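Local coordinates for protein beta-galactosidase (Streptococcus pneumoniae, PDB 4CUA) that hydrolyses terminal beta-galactosides and, through this carbohydrate-binding module with its galactose-binding-like fold, probably attaches the enzyme to galactose-containing glycans, at residues Asn47-Asn53 against Arg169-Thr174; Leu17-Ser23 against Ser60-Gly66; Pro92-Glu98 against Arg159-Ala165; Leu79-Glu85 against Ala142-Phe148. All blocks are in the same frame, centred on the assembly; numbering follows the deposited sequence.

Contact 1. Residues Asn47-Asn53 against Arg169-Thr174; sequences NRWTNWN and RGTSIT. With CA (calcium ion), chain C; EDO (1,2-ethanediol), chain D; EDO (1,2-ethanediol), chain F.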
# COMPACT_ATOMS: atom_id res chain seq x y z
N ASN A 47 9.00 -12.46 1.35
CA ASN A 47 9.10 -11.03 1.02
C ASN A 47 7.68 -10.45 0.95
O ASN A 47 6.93 -10.71 0.03
CB ASN A 47 9.77 -10.83 -0.34
CG ASN A 47 9.91 -9.35 -0.66
OD1 ASN A 47 9.03 -8.76 -1.31
ND2 ASN A 47 10.97 -8.76 -0.19
N ARG A 48 7.28 -9.78 2.01
CA ARG A 48 5.91 -9.32 2.13
C ARG A 48 5.75 -8.34 3.25
O ARG A 48 6.50 -8.38 4.23
CB ARG A 48 4.98 -10.50 2.29
CG ARG A 48 5.37 -11.46 3.41
CD ARG A 48 4.39 -12.58 3.51
NE ARG A 48 4.73 -13.58 4.51
CZ ARG A 48 5.48 -14.66 4.28
NH1 ARG A 48 6.05 -14.89 3.13
NH2 ARG A 48 5.72 -15.50 5.30
N TRP A 49 4.77 -7.42 3.11
CA TRP A 49 4.17 -6.78 4.24
C TRP A 49 3.04 -7.65 4.72
O TRP A 49 2.31 -8.25 3.92
CB TRP A 49 3.59 -5.43 3.85
CG TRP A 49 2.69 -4.87 4.93
CD1 TRP A 49 3.06 -4.12 5.95
CD2 TRP A 49 1.26 -5.06 5.04
NE1 TRP A 49 1.97 -3.80 6.73
CE2 TRP A 49 0.87 -4.39 6.21
CE3 TRP A 49 0.32 -5.74 4.30
CZ2 TRP A 49 -0.47 -4.35 6.63
CZ3 TRP A 49 -1.02 -5.69 4.71
CH2 TRP A 49 -1.38 -5.00 5.87
N THR A 50 2.89 -7.77 6.04
CA THR A 50 1.65 -8.32 6.60
C THR A 50 1.37 -7.57 7.87
O THR A 50 2.24 -6.91 8.41
CB THR A 50 1.75 -9.82 6.95
OG1 THR A 50 2.39 -9.98 8.21
CG2 THR A 50 2.48 -10.67 5.93
N ASN A 51 0.14 -7.75 8.34
CA ASN A 51 -0.24 -7.34 9.71
C ASN A 51 -0.59 -8.62 10.49
O ASN A 51 -1.47 -8.58 11.37
CB ASN A 51 -1.29 -6.30 9.76
CG ASN A 51 -2.60 -6.72 9.16
OD1 ASN A 51 -2.66 -7.72 8.45
ND2 ASN A 51 -3.66 -5.92 9.39
N TRP A 52 0.12 -9.70 10.23
CA TRP A 52 -0.10 -10.99 10.89
C TRP A 52 0.03 -10.81 12.41
O TRP A 52 0.98 -10.29 12.89
CB TRP A 52 0.88 -12.02 10.36
CG TRP A 52 0.78 -13.34 11.04
CD1 TRP A 52 -0.12 -14.34 10.75
CD2 TRP A 52 1.62 -13.84 12.07
NE1 TRP A 52 0.11 -15.41 11.59
CE2 TRP A 52 1.18 -15.14 12.37
CE3 TRP A 52 2.68 -13.32 12.78
CZ2 TRP A 52 1.76 -15.92 13.41
CZ3 TRP A 52 3.28 -14.11 13.81
CH2 TRP A 52 2.80 -15.38 14.09
N ASN A 53 -0.97 -11.31 13.11
CA ASN A 53 -1.03 -11.32 14.57
C ASN A 53 -0.96 -9.93 15.19
O ASN A 53 -0.54 -9.80 16.34
CB ASN A 53 0.02 -12.25 15.12
CG ASN A 53 -0.26 -12.64 16.56
OD1 ASN A 53 -1.41 -12.81 16.92
ND2 ASN A 53 0.79 -12.72 17.38
N ARG A 169 -5.09 -14.56 10.24
CA ARG A 169 -4.57 -13.75 11.31
C ARG A 169 -3.97 -12.39 10.75
O ARG A 169 -3.44 -11.58 11.50
CB ARG A 169 -3.54 -14.54 12.11
CG ARG A 169 -4.13 -15.76 12.88
CD ARG A 169 -3.07 -16.60 13.51
NE ARG A 169 -2.52 -15.94 14.73
CZ ARG A 169 -1.46 -16.38 15.40
NH1 ARG A 169 -0.84 -17.48 15.07
NH2 ARG A 169 -1.08 -15.69 16.48
N GLY A 170 -4.08 -12.20 9.43
CA GLY A 170 -3.68 -10.93 8.84
C GLY A 170 -3.84 -10.93 7.35
O GLY A 170 -4.17 -11.95 6.75
N THR A 171 -3.57 -9.73 6.80
CA THR A 171 -3.55 -9.45 5.36
C THR A 171 -2.10 -9.46 4.95
O THR A 171 -1.21 -9.18 5.75
CB THR A 171 -4.22 -8.13 5.06
OG1 THR A 171 -5.58 -8.23 5.54
CG2 THR A 171 -4.27 -7.86 3.56
N SER A 172 -1.87 -9.78 3.69
CA SER A 172 -0.52 -9.93 3.20
C SER A 172 -0.33 -9.49 1.73
O SER A 172 -1.08 -9.88 0.85
CB SER A 172 -0.11 -11.39 3.32
OG SER A 172 1.21 -11.67 2.84
N ILE A 173 0.75 -8.78 1.47
CA ILE A 173 1.10 -8.22 0.16
C ILE A 173 2.58 -8.38 -0.08
O ILE A 173 3.39 -7.88 0.68
CB ILE A 173 0.75 -6.73 0.11
CG1 ILE A 173 -0.75 -6.50 0.21
CG2 ILE A 173 1.27 -6.10 -1.20
CD1 ILE A 173 -1.13 -5.03 0.42
N THR A 174 2.93 -9.03 -1.22
CA THR A 174 4.38 -9.13 -1.57
C THR A 174 4.90 -7.87 -2.33
O THR A 174 6.02 -7.50 -2.14
CB THR A 174 4.70 -10.39 -2.33
OG1 THR A 174 6.11 -10.41 -2.61
CG2 THR A 174 3.93 -10.60 -3.57
CA CA C . 8.28 -7.00 -2.55
C1 EDO D . 2.82 -14.80 7.58
O1 EDO D . 3.60 -15.95 7.30
C2 EDO D . 3.60 -13.70 8.27
O2 EDO D . 4.63 -13.23 7.32
C1 EDO F . 11.00 -10.32 5.15
O1 EDO F . 10.86 -9.06 5.76
C2 EDO F . 9.74 -11.15 5.37
O2 EDO F . 8.62 -10.61 4.62
O HOH W 1 -5.90 -6.06 7.41
O HOH W 2 -3.88 -13.80 15.80

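Contact 2. Residues Leu17-Ser23 against Ser60-Gly66; sequences LPLAFAS and SVGVLFG. With EDO (1,2-ethanediol), chain E.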
# COMPACT_ATOMS: atom_id res chain seq x y z
N LEU A 17 12.08 8.76 -1.33
CA LEU A 17 10.79 8.65 -1.98
C LEU A 17 10.95 8.11 -3.37
O LEU A 17 11.99 8.44 -4.06
CB LEU A 17 10.13 10.05 -2.03
CG LEU A 17 9.89 10.73 -0.70
CD1 LEU A 17 9.66 12.23 -0.83
CD2 LEU A 17 8.75 10.07 0.03
N PRO A 18 10.03 7.34 -3.86
CA PRO A 18 8.74 6.99 -3.23
C PRO A 18 8.96 6.06 -2.05
O PRO A 18 9.94 5.31 -1.98
CB PRO A 18 7.95 6.30 -4.31
CG PRO A 18 8.84 6.17 -5.50
CD PRO A 18 10.07 6.93 -5.27
N LEU A 19 8.06 6.18 -1.09
CA LEU A 19 8.14 5.45 0.18
C LEU A 19 6.83 4.76 0.39
O LEU A 19 5.77 5.37 0.30
CB LEU A 19 8.31 6.45 1.34
CG LEU A 19 8.26 6.01 2.79
CD1 LEU A 19 9.47 5.13 3.08
CD2 LEU A 19 8.36 7.26 3.66
N ALA A 20 6.89 3.47 0.67
CA ALA A 20 5.72 2.71 1.14
C ALA A 20 5.50 3.00 2.61
O ALA A 20 6.43 3.18 3.42
CB ALA A 20 5.95 1.22 0.94
N PHE A 21 4.23 3.02 3.01
CA PHE A 21 3.89 3.25 4.41
C PHE A 21 2.69 2.34 4.74
O PHE A 21 1.95 1.90 3.87
CB PHE A 21 3.57 4.73 4.66
CG PHE A 21 2.37 5.25 3.87
CD1 PHE A 21 1.08 5.15 4.34
CD2 PHE A 21 2.56 5.90 2.62
CE1 PHE A 21 0.02 5.65 3.64
CE2 PHE A 21 1.50 6.36 1.93
CZ PHE A 21 0.22 6.22 2.42
N ALA A 22 2.52 2.05 6.04
CA ALA A 22 1.41 1.26 6.53
C ALA A 22 0.94 1.79 7.84
O ALA A 22 1.72 2.37 8.59
CB ALA A 22 1.80 -0.17 6.69
N SER A 23 -0.34 1.60 8.12
CA SER A 23 -0.85 2.01 9.44
C SER A 23 -0.19 1.18 10.56
O SER A 23 0.09 1.69 11.65
CB SER A 23 -2.35 1.81 9.45
OG SER A 23 -2.74 0.53 9.12
N SER A 60 -3.89 -0.28 6.53
CA SER A 60 -3.69 0.29 5.19
C SER A 60 -2.22 0.21 4.85
O SER A 60 -1.32 0.29 5.69
CB SER A 60 -4.17 1.72 5.14
OG SER A 60 -3.65 2.56 6.13
N VAL A 61 -1.99 0.08 3.55
CA VAL A 61 -0.68 0.15 2.90
C VAL A 61 -0.77 1.16 1.76
O VAL A 61 -1.73 1.09 0.98
CB VAL A 61 -0.33 -1.22 2.31
CG1 VAL A 61 0.90 -1.15 1.43
CG2 VAL A 61 -0.10 -2.25 3.45
N GLY A 62 0.19 2.04 1.65
CA GLY A 62 0.17 2.98 0.57
C GLY A 62 1.52 3.42 0.16
O GLY A 62 2.54 2.88 0.65
N VAL A 63 1.55 4.30 -0.85
CA VAL A 63 2.78 4.86 -1.39
C VAL A 63 2.68 6.37 -1.35
O VAL A 63 1.69 6.91 -1.80
CB VAL A 63 3.04 4.34 -2.82
CG1 VAL A 63 4.30 5.00 -3.37
CG2 VAL A 63 3.17 2.82 -2.81
N LEU A 64 3.72 7.00 -0.85
CA LEU A 64 3.95 8.42 -0.82
C LEU A 64 4.92 8.74 -1.96
O LEU A 64 6.04 8.22 -1.94
CB LEU A 64 4.55 8.87 0.50
CG LEU A 64 4.92 10.33 0.65
CD1 LEU A 64 3.67 11.20 0.42
CD2 LEU A 64 5.50 10.55 2.05
N PHE A 65 4.49 9.52 -2.92
CA PHE A 65 5.27 9.66 -4.17
C PHE A 65 6.43 10.59 -4.10
O PHE A 65 6.50 11.54 -3.31
CB PHE A 65 4.35 10.11 -5.29
CG PHE A 65 3.25 9.15 -5.55
CD1 PHE A 65 3.49 7.83 -5.94
CD2 PHE A 65 1.93 9.49 -5.34
CE1 PHE A 65 2.50 6.94 -6.15
CE2 PHE A 65 0.93 8.58 -5.51
CZ PHE A 65 1.17 7.28 -5.91
N GLY A 66 7.41 10.35 -4.99
CA GLY A 66 8.54 11.26 -5.09
C GLY A 66 8.87 11.45 -6.57
O GLY A 66 8.46 10.72 -7.40
C1 EDO E . -2.45 5.53 8.29
O1 EDO E . -1.77 5.31 9.44
C2 EDO E . -1.44 5.16 7.12
O2 EDO E . -2.16 4.84 6.05

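Contact 3. Residues Pro92-Glu98 against Arg159-Ala165; sequences PKSYVIE and RIRMVKA. With EDO (1,2-ethanediol), chain E.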
# COMPACT_ATOMS: atom_id res chain seq x y z
N PRO A 92 -7.47 -9.68 1.75
CA PRO A 92 -8.45 -9.18 2.74
C PRO A 92 -9.88 -9.51 2.32
O PRO A 92 -10.14 -9.77 1.15
CB PRO A 92 -8.24 -7.69 2.70
CG PRO A 92 -7.69 -7.39 1.29
CD PRO A 92 -6.93 -8.61 0.91
N LYS A 93 -10.79 -9.50 3.27
CA LYS A 93 -12.19 -9.71 2.91
C LYS A 93 -12.85 -8.44 2.39
O LYS A 93 -13.87 -8.54 1.72
CB LYS A 93 -12.99 -10.25 4.12
CG LYS A 93 -13.13 -9.31 5.30
CD LYS A 93 -14.05 -9.92 6.38
CE LYS A 93 -14.17 -9.02 7.58
NZ LYS A 93 -15.20 -9.65 8.53
N SER A 94 -12.36 -7.25 2.71
CA SER A 94 -12.91 -6.03 2.22
C SER A 94 -11.79 -5.00 2.15
O SER A 94 -10.77 -5.16 2.82
CB SER A 94 -14.06 -5.57 3.14
OG SER A 94 -13.59 -5.12 4.41
N TYR A 95 -11.97 -3.98 1.33
CA TYR A 95 -10.98 -2.91 1.17
C TYR A 95 -11.58 -1.66 0.60
O TYR A 95 -12.68 -1.66 0.02
CB TYR A 95 -9.82 -3.39 0.23
CG TYR A 95 -10.36 -3.67 -1.17
CD1 TYR A 95 -10.87 -4.88 -1.51
CD2 TYR A 95 -10.33 -2.69 -2.13
CE1 TYR A 95 -11.42 -5.13 -2.78
CE2 TYR A 95 -10.88 -2.93 -3.39
CZ TYR A 95 -11.38 -4.15 -3.69
OH TYR A 95 -11.94 -4.35 -4.97
N VAL A 96 -10.88 -0.58 0.75
CA VAL A 96 -11.19 0.68 0.14
C VAL A 96 -9.88 1.25 -0.36
O VAL A 96 -8.88 1.28 0.36
CB VAL A 96 -11.76 1.70 1.12
CG1 VAL A 96 -11.99 3.04 0.47
CG2 VAL A 96 -13.05 1.13 1.69
N ILE A 97 -9.86 1.73 -1.60
CA ILE A 97 -8.72 2.46 -2.13
C ILE A 97 -8.98 3.96 -2.05
O ILE A 97 -10.06 4.45 -2.48
CB ILE A 97 -8.40 2.03 -3.59
CG1 ILE A 97 -8.08 0.55 -3.65
CG2 ILE A 97 -7.28 2.86 -4.18
CD1 ILE A 97 -8.01 -0.06 -5.02
N GLU A 98 -8.02 4.69 -1.51
CA GLU A 98 -8.17 6.09 -1.12
C GLU A 98 -7.01 6.91 -1.58
O GLU A 98 -5.91 6.37 -1.72
CB GLU A 98 -8.28 6.17 0.42
CG GLU A 98 -9.55 5.53 0.91
CD GLU A 98 -9.63 5.34 2.42
OE1 GLU A 98 -8.65 4.92 3.08
OE2 GLU A 98 -10.72 5.59 2.95
N ARG A 159 -3.48 4.89 -0.88
CA ARG A 159 -3.41 3.72 -0.01
C ARG A 159 -4.58 2.79 -0.23
O ARG A 159 -5.66 3.18 -0.75
CB ARG A 159 -3.32 4.08 1.46
CG ARG A 159 -4.62 4.58 2.09
CD ARG A 159 -4.34 5.10 3.50
NE ARG A 159 -5.62 5.45 4.11
CZ ARG A 159 -5.69 5.96 5.34
NH1 ARG A 159 -4.60 6.11 6.09
NH2 ARG A 159 -6.88 6.28 5.82
N ILE A 160 -4.38 1.54 0.13
CA ILE A 160 -5.40 0.55 0.16
C ILE A 160 -5.59 0.13 1.64
O ILE A 160 -4.70 -0.31 2.28
CB ILE A 160 -5.16 -0.61 -0.86
CG1 ILE A 160 -6.31 -1.57 -0.85
CG2 ILE A 160 -3.82 -1.32 -0.60
CD1 ILE A 160 -6.27 -2.66 -1.90
N ARG A 161 -6.82 0.30 2.11
CA ARG A 161 -7.19 0.09 3.52
C ARG A 161 -8.07 -1.13 3.58
O ARG A 161 -9.12 -1.24 2.89
CB ARG A 161 -7.90 1.35 4.02
CG ARG A 161 -8.34 1.24 5.49
CD ARG A 161 -8.69 2.59 6.03
NE ARG A 161 -9.64 3.33 5.21
CZ ARG A 161 -10.95 3.13 5.18
NH1 ARG A 161 -11.54 2.24 5.97
NH2 ARG A 161 -11.68 3.89 4.38
N MSE A 162 -7.65 -2.12 4.38
CA MSE A 162 -8.07 -3.48 4.21
C MSE A 162 -8.41 -4.21 5.50
O MSE A 162 -7.70 -4.06 6.48
CB MSE A 162 -6.92 -4.33 3.64
CG MSE A 162 -6.51 -3.80 2.25
SE MSE A 162 -4.81 -4.58 1.67
CE MSE A 162 -3.65 -3.72 2.98
N VAL A 163 -9.50 -4.96 5.51
CA VAL A 163 -9.84 -5.77 6.68
C VAL A 163 -9.50 -7.21 6.40
O VAL A 163 -9.88 -7.78 5.35
CB VAL A 163 -11.33 -5.66 7.02
CG1 VAL A 163 -11.59 -6.42 8.30
CG2 VAL A 163 -11.73 -4.22 7.22
N LYS A 164 -8.78 -7.87 7.31
CA LYS A 164 -8.41 -9.25 7.11
C LYS A 164 -9.57 -10.20 7.01
O LYS A 164 -10.64 -9.91 7.55
CB LYS A 164 -7.50 -9.75 8.23
CG LYS A 164 -8.23 -9.99 9.53
CD LYS A 164 -7.34 -10.69 10.54
CE LYS A 164 -8.17 -11.18 11.75
NZ LYS A 164 -9.19 -12.19 11.38
N ALA A 165 -9.33 -11.32 6.37
CA ALA A 165 -10.33 -12.38 6.28
C ALA A 165 -10.51 -12.95 7.70
O ALA A 165 -9.57 -13.09 8.46
CB ALA A 165 -9.87 -13.43 5.32
C1 EDO E . -2.45 5.53 8.29
O1 EDO E . -1.77 5.31 9.44
C2 EDO E . -1.44 5.16 7.12
O2 EDO E . -2.16 4.84 6.05
O HOH W 3 -10.02 7.00 5.48

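Contact 4. Residues Leu79-Glu85 against Ala142-Phe148; sequences LSVGFHE and AGEMNHF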
# COMPACT_ATOMS: atom_id res chain seq x y z
N LEU A 79 -3.62 0.91 -9.57
CA LEU A 79 -2.88 0.24 -8.51
C LEU A 79 -2.91 -1.21 -8.77
O LEU A 79 -3.91 -1.76 -9.12
CB LEU A 79 -3.59 0.51 -7.19
CG LEU A 79 -3.02 -0.20 -5.94
CD1 LEU A 79 -1.60 0.22 -5.60
CD2 LEU A 79 -3.99 -0.08 -4.74
N SER A 80 -1.76 -1.88 -8.59
CA SER A 80 -1.72 -3.33 -8.66
C SER A 80 -1.16 -3.86 -7.35
O SER A 80 -0.22 -3.31 -6.82
CB SER A 80 -0.82 -3.81 -9.80
OG SER A 80 -1.23 -3.29 -11.04
N VAL A 81 -1.76 -4.95 -6.86
CA VAL A 81 -1.38 -5.52 -5.56
C VAL A 81 -1.27 -7.01 -5.68
O VAL A 81 -2.21 -7.72 -6.01
CB VAL A 81 -2.42 -5.22 -4.49
CG1 VAL A 81 -1.98 -5.74 -3.11
CG2 VAL A 81 -2.74 -3.76 -4.42
N GLY A 82 -0.09 -7.50 -5.33
CA GLY A 82 0.17 -8.93 -5.28
C GLY A 82 -0.11 -9.46 -3.89
O GLY A 82 0.74 -9.36 -3.02
N PHE A 83 -1.28 -10.00 -3.69
CA PHE A 83 -1.59 -10.62 -2.41
C PHE A 83 -0.87 -11.94 -2.24
O PHE A 83 -0.78 -12.76 -3.18
CB PHE A 83 -3.12 -10.78 -2.26
CG PHE A 83 -3.84 -9.47 -2.18
CD1 PHE A 83 -3.73 -8.67 -1.06
CD2 PHE A 83 -4.61 -8.99 -3.25
CE1 PHE A 83 -4.39 -7.44 -1.00
CE2 PHE A 83 -5.23 -7.77 -3.20
CZ PHE A 83 -5.13 -6.99 -2.07
N HIS A 84 -0.47 -12.24 -1.01
CA HIS A 84 0.15 -13.49 -0.65
C HIS A 84 -0.72 -14.22 0.36
O HIS A 84 -1.43 -13.60 1.09
CB HIS A 84 1.59 -13.23 -0.14
CG HIS A 84 2.10 -14.26 0.83
ND1 HIS A 84 1.77 -14.24 2.15
CD2 HIS A 84 2.86 -15.37 0.64
CE1 HIS A 84 2.32 -15.27 2.77
NE2 HIS A 84 3.00 -15.97 1.88
N GLU A 85 -0.65 -15.53 0.36
CA GLU A 85 -1.39 -16.30 1.35
C GLU A 85 -0.62 -17.50 1.81
O GLU A 85 0.07 -18.18 1.04
CB GLU A 85 -2.76 -16.75 0.82
CG GLU A 85 -2.71 -17.82 -0.25
CD GLU A 85 -4.09 -18.29 -0.68
OE1 GLU A 85 -5.09 -17.89 -0.07
OE2 GLU A 85 -4.18 -19.05 -1.66
N ALA A 142 -4.94 -14.36 -4.11
CA ALA A 142 -3.56 -14.46 -3.79
C ALA A 142 -2.86 -15.13 -4.94
O ALA A 142 -3.45 -15.90 -5.70
CB ALA A 142 -3.34 -15.26 -2.52
N GLY A 143 -1.57 -14.86 -5.07
CA GLY A 143 -0.72 -15.54 -6.05
C GLY A 143 -0.58 -14.85 -7.40
O GLY A 143 -0.05 -15.44 -8.32
N GLU A 144 -1.04 -13.62 -7.50
CA GLU A 144 -0.91 -12.86 -8.72
C GLU A 144 -1.06 -11.40 -8.40
O GLU A 144 -1.57 -11.05 -7.31
CB GLU A 144 -1.97 -13.28 -9.77
CG GLU A 144 -3.38 -12.92 -9.39
CD GLU A 144 -4.45 -13.54 -10.29
OE1 GLU A 144 -4.68 -14.72 -10.18
OE2 GLU A 144 -5.11 -12.77 -11.01
N MSE A 145 -0.67 -10.53 -9.34
CA MSE A 145 -0.90 -9.08 -9.23
C MSE A 145 -2.33 -8.80 -9.54
O MSE A 145 -2.83 -9.15 -10.64
CB MSE A 145 0.01 -8.37 -10.20
CG MSE A 145 1.51 -8.55 -9.98
SE MSE A 145 2.17 -8.07 -8.18
CE MSE A 145 1.93 -6.15 -8.29
N ASN A 146 -3.05 -8.23 -8.59
CA ASN A 146 -4.49 -7.89 -8.74
C ASN A 146 -4.55 -6.45 -9.18
O ASN A 146 -4.03 -5.57 -8.52
CB ASN A 146 -5.22 -8.03 -7.38
CG ASN A 146 -5.44 -9.47 -6.96
OD1 ASN A 146 -6.57 -9.88 -6.77
ND2 ASN A 146 -4.36 -10.27 -6.82
N HIS A 147 -5.21 -6.18 -10.31
CA HIS A 147 -5.16 -4.86 -10.91
C HIS A 147 -6.44 -4.06 -10.67
O HIS A 147 -7.52 -4.60 -10.82
CB HIS A 147 -4.97 -5.03 -12.43
CG HIS A 147 -3.75 -5.77 -12.78
ND1 HIS A 147 -2.51 -5.24 -12.59
CD2 HIS A 147 -3.57 -7.01 -13.24
CE1 HIS A 147 -1.59 -6.12 -12.95
NE2 HIS A 147 -2.21 -7.19 -13.37
N PHE A 148 -6.25 -2.83 -10.27
CA PHE A 148 -7.29 -1.84 -10.00
C PHE A 148 -7.07 -0.61 -10.86
O PHE A 148 -5.95 -0.22 -11.15
CB PHE A 148 -7.22 -1.38 -8.52
CG PHE A 148 -7.32 -2.49 -7.53
CD1 PHE A 148 -8.52 -3.02 -7.11
CD2 PHE A 148 -6.15 -3.04 -7.00
CE1 PHE A 148 -8.58 -4.05 -6.18
CE2 PHE A 148 -6.22 -4.07 -6.06
CZ PHE A 148 -7.43 -4.57 -5.64

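Contact 1. Residues Asn47-Asn53 against Arg169-Thr174
Asn47 and Thr174 meet at a calcium ion where two antiparallel segments of a galactose-binding-like beta-sandwich run together. Asn47 OD1 binds the calcium at 2.3 Å, and the backbone Thr174 O binds it at 2.4 Å; Asn33, Asp36, Leu38 and Glu175 complete the site. Thr174 OG1 also donates to Asn47 O (2.8 Å), joining both ligand residues directly. The backbones pair at Trp49 and Ile173, each N-H bonding the other's carbonyl. Beyond this pair an asparagine side chain stands in for a main-chain carbonyl: Asn51 OD1 takes the N-H of Thr171 at 2.8 Å in a nearly straight bond, and a water links Asn51 ND2 to Thr171 OG1. Thr50 OG1 accepts from Trp52 N in an ST turn, with Asp29 as its outside partner. Among packing contacts, the benzo edge of Trp49 lies against Thr171 and Ile173 (CZ3 to Thr171 O, 3.6 Å; CE3 to Ile173 CD1, 4.2 Å), while its NE1 turns to Asp24. Gly170, having no side chain, lets its CA approach Trp52 CA to 4.1 Å. At the exposed end, Trp52 CZ2 lies over one face of the Arg169 guanidinium, the planes 55° apart, and a water bridges Arg169 NE and Asn53 OD1.

Contact 2. Residues Leu17-Ser23 against Ser60-Gly66
Phe21 lays one face of its ring over Gly62, whose CA sits 3.9 Å from the ring centroid and only 19° off its normal, a CH-pi contact. Glycine suits this place because the ring occupies the space directly above its backbone. With CG held between the backbone N and carbonyl carbon (chi1 61°), Phe21 swings across to the neighbouring strand, where its CD2 also meets Leu64 CB at 4.2 Å. Phe122, from elsewhere in the chain, stacks on the same ring. Further along, a branch of Leu17 packs on Leu64 (CD2 to CD2, 3.9 Å). The other face of the sheet carries Ala20 and Ala22 beside Val63 and Val61; the small Ala22 and branched Val61 both pack against Trp49. The backbones pair antiparallel, as strands of the beta-sandwich, with Leu19-Leu64 and Phe21-Gly62 as hydrogen-bonded pairs. Pro18, after a cis peptide, sets its CB 4.0 Å from Val63 CG1. Serines take over where the pairing ends: Ser23 N donates to Ser60 O, and Ser23 OG receives Ser60 N at 2.9 Å. Ser60 OG, in turn, hydrogen-bonds O2 of a 1,2-ethanediol at 2.7 Å.

Contact 3. Residues Pro92-Glu98 against Arg159-Ala165
Glu98 reaches across to two arginines of the neighbouring strand, Arg159 and Arg161, and forms a salt-bridge network with them. Glu98 is modelled in two conformers, and the geometry of its carboxylate holds for one of them. There OE1 accepts from both NE atoms, which approach from opposite faces of the carboxylate plane: Arg161 NE on the syn side at 2.8 Å, Arg159 NE on the anti side at 3.2 Å. The guanidinium groups are turned 44° and 31° respectively against the carboxylate, yet each presents its edge to the oxygen. OE2 comes too close to Arg161 NH2 for the detail of that second link to be trusted. Arg161 bends at chi3 (52°) so that its guanidinium lies with one face over Val96, NH2 being 3.9 Å from Val96 CB; its NH1 is bound by Glu58. Arg159 is extended from CG to NE and also makes a cation-pi contact with Trp128. The opposite face is mainly apolar. Ile97 and Ile160 cross obliquely, CG1 to CG1 at 3.9 Å, and the selenomethionine Met162 fits its CG against Tyr95 CB (3.9 Å) and its CB against CB of its neighbour Pro92 (3.7 Å). Main-chain bonds between Val96 and Arg161 join the strands in both directions. A polar face carrying the Glu98-Arg159-Arg161 network, backed by a largely hydrophobic one, is the amphipathic antiparallel pairing of a beta-sandwich, here of the galactose-binding-like kind.

Contact 4. Residues Leu79-Glu85 against Ala142-Phe148
Phe148 and Leu79 face each other as a hydrogen-bonded pair of antiparallel strands in the beta-sandwich, their CB atoms 4.3 Å apart. The Phe148 ring keeps close to the partner strand: its edge meets Leu79 O (CD2 to O, 3.3 Å) and Val81 CG2 (CE2 to CG2, 3.9 Å). Val81 and Asn146 form the next hydrogen-bonded pair. Asn146 turns its amide to the edge of Phe83, the two planes 79° apart and nearly perpendicular, with ND2 3.8 Å from Phe83 CD2. An amide suits this place because ND2 can serve backbone carbonyls: it donates to Lys141 O, and only weakly to Val81 O and Glu144 O. On the opposite face, the selenomethionine Met145 folds back, bent at chi2 (-55°) and chi3, and lays SE 3.6 Å from Gly82 CA, a place that glycine leaves clear. In one of its two conformers Ser80 OG accepts from His147 ND1 there, so this bond may be only partly populated. Further side chains surround the two aromatic rings and probably fix their places: Tyr95 and Ile97 meet Phe148, while Pro92, Met162 and Ile173 pack against Phe83. Past the paired strands, Gly143 takes a positive phi (93°), a backbone shape that glycine adopts easily, and sends its N-H to Phe83 O at 2.9 Å, in a nearly straight bond.

All four contacts belong to one antiparallel beta system of the galactose-binding-like sandwich, and their centres lie about 12 to 17 Å apart. Strand 58-67 of contact 2 neighbours strand 157-163 of contact 3, joined by Val61 O and Ile160 N; strand 70-83 of contact 4 neighbours strand 172-177 of contact 1, where Gly82 O receives Thr174 N. Trp49 of contact 1 also packs on Met162 of contact 3. Along the chain contact 2 closes before contacts 3 and 4 open, and both of these lie between the two segments of contact 1. The segments of contacts 1 and 2 alternate, as do those of 3 and 4, so parts far apart in sequence interlock in one compact module, with the calcium site at contact 1.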